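PDB 5A4A: maternal effect protein oskar from Drosophila melanogaster, which helps to induce the germline by assembling germ plasm, its OSK domain binding RNA through an SGNH hydrolase-like fold. Local coordinates for residues N84-I90 / L122-G126; Y35-L41 / R195-L199; I63-R67 / D102-L106. All blocks are in the same frame, centred on the assembly; numbering follows the deposited sequence.

Packing of helices on a mixed, largely parallel sheet can be followed in three steps. Contact 1 joins the segments following the neighbouring parallel strands 80-84 and 116-120, contact 3 pairs two helices in one layer, and contact 2 crosses two helices on the side of the chain's centre opposite contact 3. Contacts 1 and 3 touch, centres about 14 Å apart: Asp89 OD1 lies 2.9 Å from Ile63 N, and Ile85 packs on Ile63, Phe103 and Leu106. Contact 2 touches neither, its nearest atoms about 6 Å from contact 1 and 15 Å from contact 3. Sulfates, probably from the crystallisation liquor, bind Arg38 and Arg195 in contact 2 and Arg67 in contact 3, compatible with phosphate binding but no proof of it.

Contact 1: residues N84-I90 / L122-G126; sequences NIGSVDI and LAPLG
Leu122 carries this contact, burying 115 Å², with Ser87 and Leu125 adding 52 Å² each. Asn84 and Ile85 are extended; Gly86 (phi/psi 131°/-24°) turns the chain and N-caps a short helix starting at Ser87, its O accepting from Ile90 N at 3.0 Å. Residues 122-126 form an irregular, mostly extended run. Ser87 CA and Leu122 CA, the closest such pair, are 6.7 Å apart. In the m,t rotamer Leu122 lies against the turn: CD2 is 3.5 Å from Ile85 O, while CD1 is 3.7 Å from both Ser87 N and Ile90 CD1. A CB on Gly86 would crowd that CD1 and, sufficient by itself, jam against Ile85 O. Ser87, chi1 m, sets OG 3.9 Å from Leu122 CD2 and 4.1 Å from Leu125 CD2. Leu125, also m,t, points toward the helix, its CD1 4.4 Å from Ile90 CG2. Two waters supply polar links: one joins Asn84 OD1 to Ala123 N (both 2.9 Å), the other Ser87 OG to Ala123 O (both 2.8 Å). GSVD, at Gly86-Asp89, probably corresponds to the GxND block (block III) of SGNH hydrolases, with Val88 at the asparagine position. Asn84 ND2 donates a hydrogen bond to Thr120 OG1; helix 132-148 covers Leu122 and Leu125, helix 96-112 backs Ile85 and Ile90, and Phe32 of helix 31-40 meets Ser87 and Leu125.

Contact 2: residues Y35-L41 / R195-L199; sequences YLARMEL and RQRVL. With SO4 (sulfate ion), chain F; SO4 (sulfate ion), chain B.
An arginine used as a knob shows how a long, charged side chain can fill a steep helix crossing. Helix 31-40, early in the chain, is crossed by helix 192-204 near its C-terminus, the segments lying 154 residues apart in sequence. Segments 35-40 and 195-199 cross at -104°, axes 10.7 Å apart, with Leu36 CA 6.1 Å from Arg195 CA. Arg195 (m, t, m, -88°) sits among Tyr35, Leu36, Met39 and Glu40. Arg195 NE donates to Glu40 OE2 in a nearly straight hydrogen bond (3.0 Å, 174°), part of a salt bridge, for which Glu40 adopts m,m; a water joins OE2 (2.7 Å) to Arg195 NH2 (3.0 Å). Met39, coiled as m,m,m, lays CG over one guanidinium face. Arg195 NH1 and NH2 donate to O4 (3.0 Å) and O2 (2.9 Å) of the chain B sulfate. Deeper in, Leu36 (t,p) puts CD1 3.6 Å from Arg195 CB and CD2 4.2 Å from Val198 CG1, while Leu41 (m,t) brings CD2 to 4.4 Å from CD1 of Leu199 (t,p). Arg38 NH2 donates to O1 of the chain F sulfate (2.8 Å). Leu22 of strand 21-22 touches Leu41 and Leu199, Phe189 meets the Tyr35 ring, and Trp190, just before helix 192-204, also accepts from Arg195 NH1.

Contact 3: residues I63-R67 / D102-L106; sequences INGAR and DFRLL. With SO4 (sulfate ion), chain G.
Ile63 is the apolar centre of a pair of near-parallel helices in the α/β/α SGNH-like fold: helices 63-71 and 96-112 lie side by side on one face of the sheet, with strand 80-84 and short helix 87-91 between them in the chain. The axes of 63-67 and 102-106 are 9.2 Å apart and cross at 22°, with CA atoms closest for Ile63-Phe103 (6.2 Å) and Arg67-Leu106 (5.6 Å). Ile63 (m,t) packs CG2 4.1 Å from Leu106 CB and CD1 4.1 Å from Phe103 CB; Ala66 CB reaches Leu106 CD1 (t,p) at 4.3 Å. Phe103 meets Phe141 of helix 132-148 edge-to-face. Outward, Arg67 (m,t,p) runs its CG 3.8 Å from Leu106 CB; Leu105 CD1 lies over one guanidinium face, 3.5 Å from Arg67 NH2. Arg67 NH1 donates to Asn64 OD1 (3.0 Å) and makes a long salt bridge to Asp102 OD1 (4.0 Å). Water ties Asn64 N to Asp102 OD2 (both 2.9 Å). At the polar edge a sulfate, probably from the crystallisation liquor, accepts from Arg67 NH1 at O3 and NH2 at O2, each at 2.8 Å.

Contact 1: residues N84-I90 / L122-G126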
loop_
_atom_site.group_PDB
_atom_site.type_symbol
_atom_site.label_atom_id
_atom_site.label_comp_id
_atom_site.label_asym_id
_atom_site.label_seq_id
_atom_site.Cartn_x
_atom_site.Cartn_y
_atom_site.Cartn_z
ATOM N N ASN A 84 -1.784 -2.219 -1.494
ATOM C CA ASN A 84 -2.348 -1.173 -0.643
ATOM C C ASN A 84 -1.685 0.138 -1.031
ATOM O O ASN A 84 -0.547 0.407 -0.646
ATOM C CB ASN A 84 -2.098 -1.472 0.844
ATOM C CG ASN A 84 -2.762 -0.455 1.763
ATOM O OD1 ASN A 84 -2.095 0.418 2.332
ATOM N ND2 ASN A 84 -4.081 -0.559 1.911
ATOM N N ILE A 85 -2.387 0.951 -1.808
ATOM C CA ILE A 85 -1.758 2.107 -2.424
ATOM C C ILE A 85 -2.732 3.290 -2.461
ATOM O O ILE A 85 -3.937 3.121 -2.694
ATOM C CB ILE A 85 -1.227 1.734 -3.847
ATOM C CG1 ILE A 85 -0.131 2.691 -4.325
ATOM C CG2 ILE A 85 -2.368 1.619 -4.866
ATOM C CD1 ILE A 85 1.178 2.562 -3.553
ATOM N N GLY A 86 -2.210 4.483 -2.208
ATOM C CA GLY A 86 -3.026 5.682 -2.234
ATOM C C GLY A 86 -2.863 6.580 -1.021
ATOM O O GLY A 86 -3.153 7.776 -1.110
ATOM N N SER A 87 -2.437 6.016 0.113
ATOM C CA SER A 87 -2.275 6.820 1.328
ATOM C C SER A 87 -1.310 7.972 1.104
ATOM O O SER A 87 -1.550 9.075 1.588
ATOM C CB SER A 87 -1.804 5.989 2.534
ATOM O OG SER A 87 -2.822 5.109 2.968
ATOM N N VAL A 88 -0.227 7.723 0.366
ATOM C CA VAL A 88 0.771 8.772 0.145
ATOM C C VAL A 88 0.186 9.890 -0.728
ATOM O O VAL A 88 0.363 11.070 -0.426
ATOM C CB VAL A 88 2.073 8.237 -0.485
ATOM C CG1 VAL A 88 3.090 9.377 -0.645
ATOM C CG2 VAL A 88 2.684 7.144 0.388
ATOM N N ASP A 89 -0.520 9.512 -1.794
ATOM C CA ASP A 89 -1.209 10.494 -2.637
ATOM C C ASP A 89 -2.121 11.385 -1.804
ATOM O O ASP A 89 -2.144 12.602 -1.980
ATOM C CB ASP A 89 -2.060 9.813 -3.713
ATOM C CG ASP A 89 -1.237 8.992 -4.688
ATOM O OD1 ASP A 89 -0.817 7.880 -4.314
ATOM O OD2 ASP A 89 -1.029 9.448 -5.831
ATOM N N ILE A 90 -2.877 10.768 -0.899
ATOM C CA ILE A 90 -3.819 11.515 -0.076
ATOM C C ILE A 90 -3.074 12.420 0.898
ATOM O O ILE A 90 -3.415 13.590 1.032
ATOM C CB ILE A 90 -4.801 10.582 0.652
ATOM C CG1 ILE A 90 -5.767 9.992 -0.383
ATOM C CG2 ILE A 90 -5.566 11.340 1.739
ATOM C CD1 ILE A 90 -6.821 9.073 0.176
ATOM N N LEU A 122 -7.980 1.610 1.861
ATOM C CA LEU A 122 -7.058 2.335 2.743
ATOM C C LEU A 122 -7.533 2.337 4.186
ATOM O O LEU A 122 -8.685 2.647 4.467
ATOM C CB LEU A 122 -6.879 3.775 2.280
ATOM C CG LEU A 122 -6.406 3.965 0.842
ATOM C CD1 LEU A 122 -6.053 5.432 0.594
ATOM C CD2 LEU A 122 -5.201 3.062 0.579
ATOM N N ALA A 123 -6.630 1.999 5.098
ATOM C CA ALA A 123 -6.878 2.192 6.524
ATOM C C ALA A 123 -7.045 3.680 6.821
ATOM O O ALA A 123 -6.503 4.527 6.110
ATOM C CB ALA A 123 -5.713 1.611 7.349
ATOM N N PRO A 124 -7.806 4.009 7.873
ATOM C CA PRO A 124 -7.880 5.409 8.298
ATOM C C PRO A 124 -6.474 5.904 8.648
ATOM O O PRO A 124 -5.660 5.122 9.137
ATOM C CB PRO A 124 -8.747 5.346 9.561
ATOM C CG PRO A 124 -8.632 3.914 10.034
ATOM C CD PRO A 124 -8.533 3.106 8.782
ATOM N N LEU A 125 -6.193 7.169 8.372
ATOM C CA LEU A 125 -4.934 7.786 8.788
ATOM C C LEU A 125 -5.162 8.367 10.177
ATOM O O LEU A 125 -5.800 9.417 10.334
ATOM C CB LEU A 125 -4.520 8.868 7.786
ATOM C CG LEU A 125 -4.260 8.335 6.373
ATOM C CD1 LEU A 125 -4.058 9.470 5.377
ATOM C CD2 LEU A 125 -3.053 7.398 6.365
ATOM N N GLY A 126 -4.668 7.657 11.188
ATOM C CA GLY A 126 -5.030 7.939 12.567
ATOM C C GLY A 126 -4.690 9.327 13.082
ATOM O O GLY A 126 -5.440 9.889 13.885
HETATM O O HOH W 1 -3.819 1.551 4.336
HETATM O O HOH W 2 -3.811 4.149 5.389
#

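Contact 2: residues Y35-L41 / R195-L199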
loop_
_atom_site.group_PDB
_atom_site.type_symbol
_atom_site.label_atom_id
_atom_site.label_comp_id
_atom_site.label_asym_id
_atom_site.label_seq_id
_atom_site.Cartn_x
_atom_site.Cartn_y
_atom_site.Cartn_z
ATOM N N TYR A 35 5.791 -1.567 7.045
ATOM C CA TYR A 35 5.919 -1.802 8.476
ATOM C C TYR A 35 5.217 -3.078 8.926
ATOM O O TYR A 35 5.752 -3.828 9.746
ATOM C CB TYR A 35 5.393 -0.602 9.263
ATOM C CG TYR A 35 5.618 -0.669 10.760
ATOM C CD1 TYR A 35 6.902 -0.800 11.298
ATOM C CD2 TYR A 35 4.545 -0.556 11.637
ATOM C CE1 TYR A 35 7.093 -0.843 12.664
ATOM C CE2 TYR A 35 4.726 -0.596 12.994
ATOM C CZ TYR A 35 6.003 -0.731 13.509
ATOM O OH TYR A 35 6.160 -0.763 14.874
ATOM N N LEU A 36 4.017 -3.310 8.403
ATOM C CA LEU A 36 3.320 -4.568 8.641
ATOM C C LEU A 36 4.226 -5.743 8.312
ATOM O O LEU A 36 4.356 -6.673 9.102
ATOM C CB LEU A 36 2.038 -4.653 7.813
ATOM C CG LEU A 36 1.253 -5.949 8.049
ATOM C CD1 LEU A 36 0.856 -6.012 9.499
ATOM C CD2 LEU A 36 0.021 -6.022 7.170
ATOM N N ALA A 37 4.864 -5.688 7.149
ATOM C CA ALA A 37 5.730 -6.784 6.717
ATOM C C ALA A 37 6.986 -6.917 7.574
ATOM O O ALA A 37 7.456 -8.032 7.831
ATOM C CB ALA A 37 6.094 -6.628 5.244
ATOM N N ARG A 38 7.520 -5.785 8.026
ATOM C CA ARG A 38 8.728 -5.799 8.850
ATOM C C ARG A 38 8.428 -6.450 10.190
ATOM O O ARG A 38 9.200 -7.263 10.702
ATOM C CB ARG A 38 9.235 -4.376 9.067
ATOM C CG ARG A 38 10.452 -4.271 9.970
ATOM C CD ARG A 38 11.645 -4.998 9.381
ATOM N NE ARG A 38 12.881 -4.549 10.019
ATOM C CZ ARG A 38 14.099 -4.880 9.608
ATOM N NH1 ARG A 38 14.242 -5.678 8.563
ATOM N NH2 ARG A 38 15.177 -4.404 10.242
ATOM N N MET A 39 7.275 -6.112 10.746
ATOM C CA MET A 39 6.927 -6.588 12.080
ATOM C C MET A 39 6.306 -7.978 12.127
ATOM O O MET A 39 6.486 -8.702 13.115
ATOM C CB MET A 39 6.001 -5.583 12.768
ATOM C CG MET A 39 6.608 -4.195 12.917
ATOM S SD MET A 39 8.166 -4.160 13.821
ATOM C CE MET A 39 7.587 -4.598 15.447
ATOM N N GLU A 40 5.574 -8.351 11.077
ATOM C CA GLU A 40 4.774 -9.565 11.115
ATOM C C GLU A 40 5.223 -10.609 10.095
ATOM O O GLU A 40 4.919 -11.786 10.253
ATOM C CB GLU A 40 3.296 -9.231 10.878
ATOM C CG GLU A 40 2.752 -8.141 11.781
ATOM C CD GLU A 40 2.843 -8.498 13.250
ATOM O OE1 GLU A 40 2.735 -9.700 13.580
ATOM O OE2 GLU A 40 3.031 -7.579 14.076
ATOM N N LEU A 41 5.948 -10.185 9.060
ATOM C CA LEU A 41 6.246 -11.080 7.936
ATOM C C LEU A 41 7.738 -11.272 7.639
ATOM O O LEU A 41 8.100 -11.759 6.566
ATOM C CB LEU A 41 5.501 -10.615 6.672
ATOM C CG LEU A 41 3.975 -10.527 6.807
ATOM C CD1 LEU A 41 3.371 -9.759 5.633
ATOM C CD2 LEU A 41 3.358 -11.921 6.889
ATOM N N ARG A 195 -1.904 -4.106 13.663
ATOM C CA ARG A 195 -1.268 -4.918 12.627
ATOM C C ARG A 195 -1.892 -6.296 12.527
ATOM O O ARG A 195 -2.116 -6.806 11.444
ATOM C CB ARG A 195 0.232 -5.048 12.904
ATOM C CG ARG A 195 1.002 -3.759 12.779
ATOM C CD ARG A 195 2.507 -3.996 12.835
ATOM N NE ARG A 195 2.987 -4.607 14.079
ATOM C CZ ARG A 195 3.336 -3.926 15.169
ATOM N NH1 ARG A 195 3.189 -2.617 15.203
ATOM N NH2 ARG A 195 3.803 -4.555 16.238
ATOM N N GLN A 196 -2.164 -6.912 13.664
ATOM C CA GLN A 196 -2.747 -8.246 13.612
ATOM C C GLN A 196 -4.173 -8.223 13.067
ATOM O O GLN A 196 -4.544 -9.113 12.319
ATOM C CB GLN A 196 -2.662 -8.989 14.953
ATOM C CG GLN A 196 -2.698 -10.521 14.793
ATOM C CD GLN A 196 -1.604 -11.069 13.859
ATOM O OE1 GLN A 196 -1.867 -11.935 13.021
ATOM N NE2 GLN A 196 -0.371 -10.577 14.018
ATOM N N ARG A 197 -4.954 -7.197 13.404
ATOM C CA ARG A 197 -6.309 -7.080 12.839
ATOM C C ARG A 197 -6.287 -6.970 11.314
ATOM O O ARG A 197 -7.072 -7.633 10.636
ATOM C CB ARG A 197 -7.083 -5.908 13.454
ATOM C CG ARG A 197 -7.585 -6.184 14.874
ATOM C CD ARG A 197 -8.153 -4.921 15.533
ATOM N NE ARG A 197 -9.459 -4.540 15.010
ATOM C CZ ARG A 197 -10.609 -5.029 15.462
ATOM N NH1 ARG A 197 -10.613 -5.931 16.429
ATOM N NH2 ARG A 197 -11.757 -4.634 14.937
ATOM N N VAL A 198 -5.393 -6.135 10.788
ATOM C CA VAL A 198 -5.294 -5.928 9.334
ATOM C C VAL A 198 -4.835 -7.207 8.648
ATOM O O VAL A 198 -5.424 -7.635 7.658
ATOM C CB VAL A 198 -4.332 -4.783 8.977
ATOM C CG1 VAL A 198 -4.007 -4.785 7.476
ATOM C CG2 VAL A 198 -4.921 -3.441 9.412
ATOM N N LEU A 199 -3.790 -7.817 9.193
ATOM C CA LEU A 199 -3.242 -9.046 8.634
ATOM C C LEU A 199 -4.307 -10.144 8.595
ATOM O O LEU A 199 -4.457 -10.839 7.593
ATOM C CB LEU A 199 -2.005 -9.498 9.427
ATOM C CG LEU A 199 -1.324 -10.778 8.929
ATOM C CD1 LEU A 199 -0.846 -10.622 7.491
ATOM C CD2 LEU A 199 -0.155 -11.189 9.849
HETATM S S SO4 F . 17.761 -5.059 7.566
HETATM O O1 SO4 F . 17.639 -5.006 9.015
HETATM O O2 SO4 F . 17.832 -3.707 7.025
HETATM O O3 SO4 F . 18.963 -5.804 7.209
HETATM O O4 SO4 F . 16.597 -5.739 6.989
HETATM S S SO4 B . 3.781 -1.826 18.961
HETATM O O1 SO4 B . 4.489 -0.953 19.890
HETATM O O2 SO4 B . 4.644 -2.919 18.538
HETATM O O3 SO4 B . 2.605 -2.394 19.618
HETATM O O4 SO4 B . 3.404 -1.034 17.798
HETATM O O HOH W 3 4.775 -7.391 16.180
HETATM O O HOH W 4 0.789 -8.175 15.588
#

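Contact 3: residues I63-R67 / D102-L106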
loop_
_atom_site.group_PDB
_atom_site.type_symbol
_atom_site.label_atom_id
_atom_site.label_comp_id
_atom_site.label_asym_id
_atom_site.label_seq_id
_atom_site.Cartn_x
_atom_site.Cartn_y
_atom_site.Cartn_z
ATOM N N ILE A 63 0.559 6.142 -6.126
ATOM C CA ILE A 63 -0.025 5.334 -7.184
ATOM C C ILE A 63 0.855 5.417 -8.435
ATOM O O ILE A 63 1.181 4.391 -9.029
ATOM C CB ILE A 63 -1.464 5.770 -7.497
ATOM C CG1 ILE A 63 -2.380 5.460 -6.312
ATOM C CG2 ILE A 63 -1.988 5.054 -8.732
ATOM C CD1 ILE A 63 -3.678 6.266 -6.318
ATOM N N ASN A 64 1.261 6.626 -8.814
ATOM C CA ASN A 64 2.199 6.793 -9.929
ATOM C C ASN A 64 3.554 6.143 -9.662
ATOM O O ASN A 64 4.163 5.562 -10.565
ATOM C CB ASN A 64 2.361 8.271 -10.299
ATOM C CG ASN A 64 1.204 8.781 -11.131
ATOM O OD1 ASN A 64 0.305 8.019 -11.482
ATOM N ND2 ASN A 64 1.216 10.076 -11.446
ATOM N N GLY A 65 4.021 6.226 -8.419
ATOM C CA GLY A 65 5.232 5.523 -8.029
ATOM C C GLY A 65 5.110 4.025 -8.258
ATOM O O GLY A 65 6.063 3.378 -8.698
ATOM N N ALA A 66 3.933 3.477 -7.954
ATOM C CA ALA A 66 3.684 2.050 -8.123
ATOM C C ALA A 66 3.676 1.696 -9.609
ATOM O O ALA A 66 4.226 0.673 -10.019
ATOM C CB ALA A 66 2.365 1.645 -7.454
ATOM N N ARG A 67 3.060 2.559 -10.411
ATOM C CA ARG A 67 3.035 2.387 -11.863
ATOM C C ARG A 67 4.464 2.300 -12.401
ATOM O O ARG A 67 4.779 1.424 -13.216
ATOM C CB ARG A 67 2.278 3.549 -12.520
ATOM C CG ARG A 67 0.754 3.504 -12.345
ATOM C CD ARG A 67 0.077 4.784 -12.850
ATOM N NE ARG A 67 0.174 4.947 -14.303
ATOM C CZ ARG A 67 -0.031 6.097 -14.943
ATOM N NH1 ARG A 67 -0.347 7.190 -14.263
ATOM N NH2 ARG A 67 0.071 6.151 -16.266
ATOM N N ASP A 102 -5.113 8.133 -11.777
ATOM C CA ASP A 102 -3.878 7.358 -11.658
ATOM C C ASP A 102 -4.157 5.900 -11.301
ATOM O O ASP A 102 -3.541 4.985 -11.850
ATOM C CB ASP A 102 -2.952 7.974 -10.596
ATOM C CG ASP A 102 -2.419 9.337 -10.997
ATOM O OD1 ASP A 102 -2.574 9.726 -12.175
ATOM O OD2 ASP A 102 -1.829 10.023 -10.130
ATOM N N PHE A 103 -5.093 5.685 -10.382
ATOM C CA PHE A 103 -5.434 4.334 -9.960
ATOM C C PHE A 103 -6.033 3.527 -11.127
ATOM O O PHE A 103 -5.704 2.356 -11.320
ATOM C CB PHE A 103 -6.383 4.362 -8.756
ATOM C CG PHE A 103 -6.621 3.006 -8.151
ATOM C CD1 PHE A 103 -5.704 2.464 -7.273
ATOM C CD2 PHE A 103 -7.753 2.270 -8.482
ATOM C CE1 PHE A 103 -5.902 1.219 -6.717
ATOM C CE2 PHE A 103 -7.962 1.015 -7.930
ATOM C CZ PHE A 103 -7.036 0.488 -7.051
ATOM N N ARG A 104 -6.889 4.161 -11.922
ATOM C CA ARG A 104 -7.469 3.492 -13.086
ATOM C C ARG A 104 -6.357 3.059 -14.048
ATOM O O ARG A 104 -6.381 1.955 -14.589
ATOM C CB ARG A 104 -8.488 4.414 -13.766
ATOM C CG ARG A 104 -9.046 3.915 -15.073
ATOM C CD ARG A 104 -10.044 4.925 -15.635
ATOM N NE ARG A 104 -11.354 4.829 -14.995
ATOM C CZ ARG A 104 -11.831 5.680 -14.089
ATOM N NH1 ARG A 104 -11.106 6.720 -13.687
ATOM N NH2 ARG A 104 -13.042 5.488 -13.584
ATOM N N LEU A 105 -5.351 3.914 -14.213
ATOM C CA LEU A 105 -4.209 3.581 -15.063
ATOM C C LEU A 105 -3.297 2.500 -14.470
ATOM O O LEU A 105 -2.713 1.716 -15.219
ATOM C CB LEU A 105 -3.403 4.836 -15.411
ATOM C CG LEU A 105 -4.137 5.832 -16.312
ATOM C CD1 LEU A 105 -3.288 7.078 -16.516
ATOM C CD2 LEU A 105 -4.511 5.197 -17.646
ATOM N N LEU A 106 -3.160 2.465 -13.141
ATOM C CA LEU A 106 -2.412 1.386 -12.486
ATOM C C LEU A 106 -3.074 0.033 -12.765
ATOM O O LEU A 106 -2.414 -0.942 -13.138
ATOM C CB LEU A 106 -2.298 1.622 -10.968
ATOM C CG LEU A 106 -1.685 0.477 -10.143
ATOM C CD1 LEU A 106 -0.235 0.175 -10.556
ATOM C CD2 LEU A 106 -1.754 0.756 -8.630
HETATM S S SO4 G . -0.442 9.787 -17.079
HETATM O O1 SO4 G . 0.777 10.583 -17.225
HETATM O O2 SO4 G . -0.233 8.487 -17.717
HETATM O O3 SO4 G . -0.730 9.616 -15.654
HETATM O O4 SO4 G . -1.574 10.460 -17.711
HETATM O O HOH W 5 -0.001 9.137 -8.034
HETATM O O HOH W 6 -0.851 11.448 -13.431
#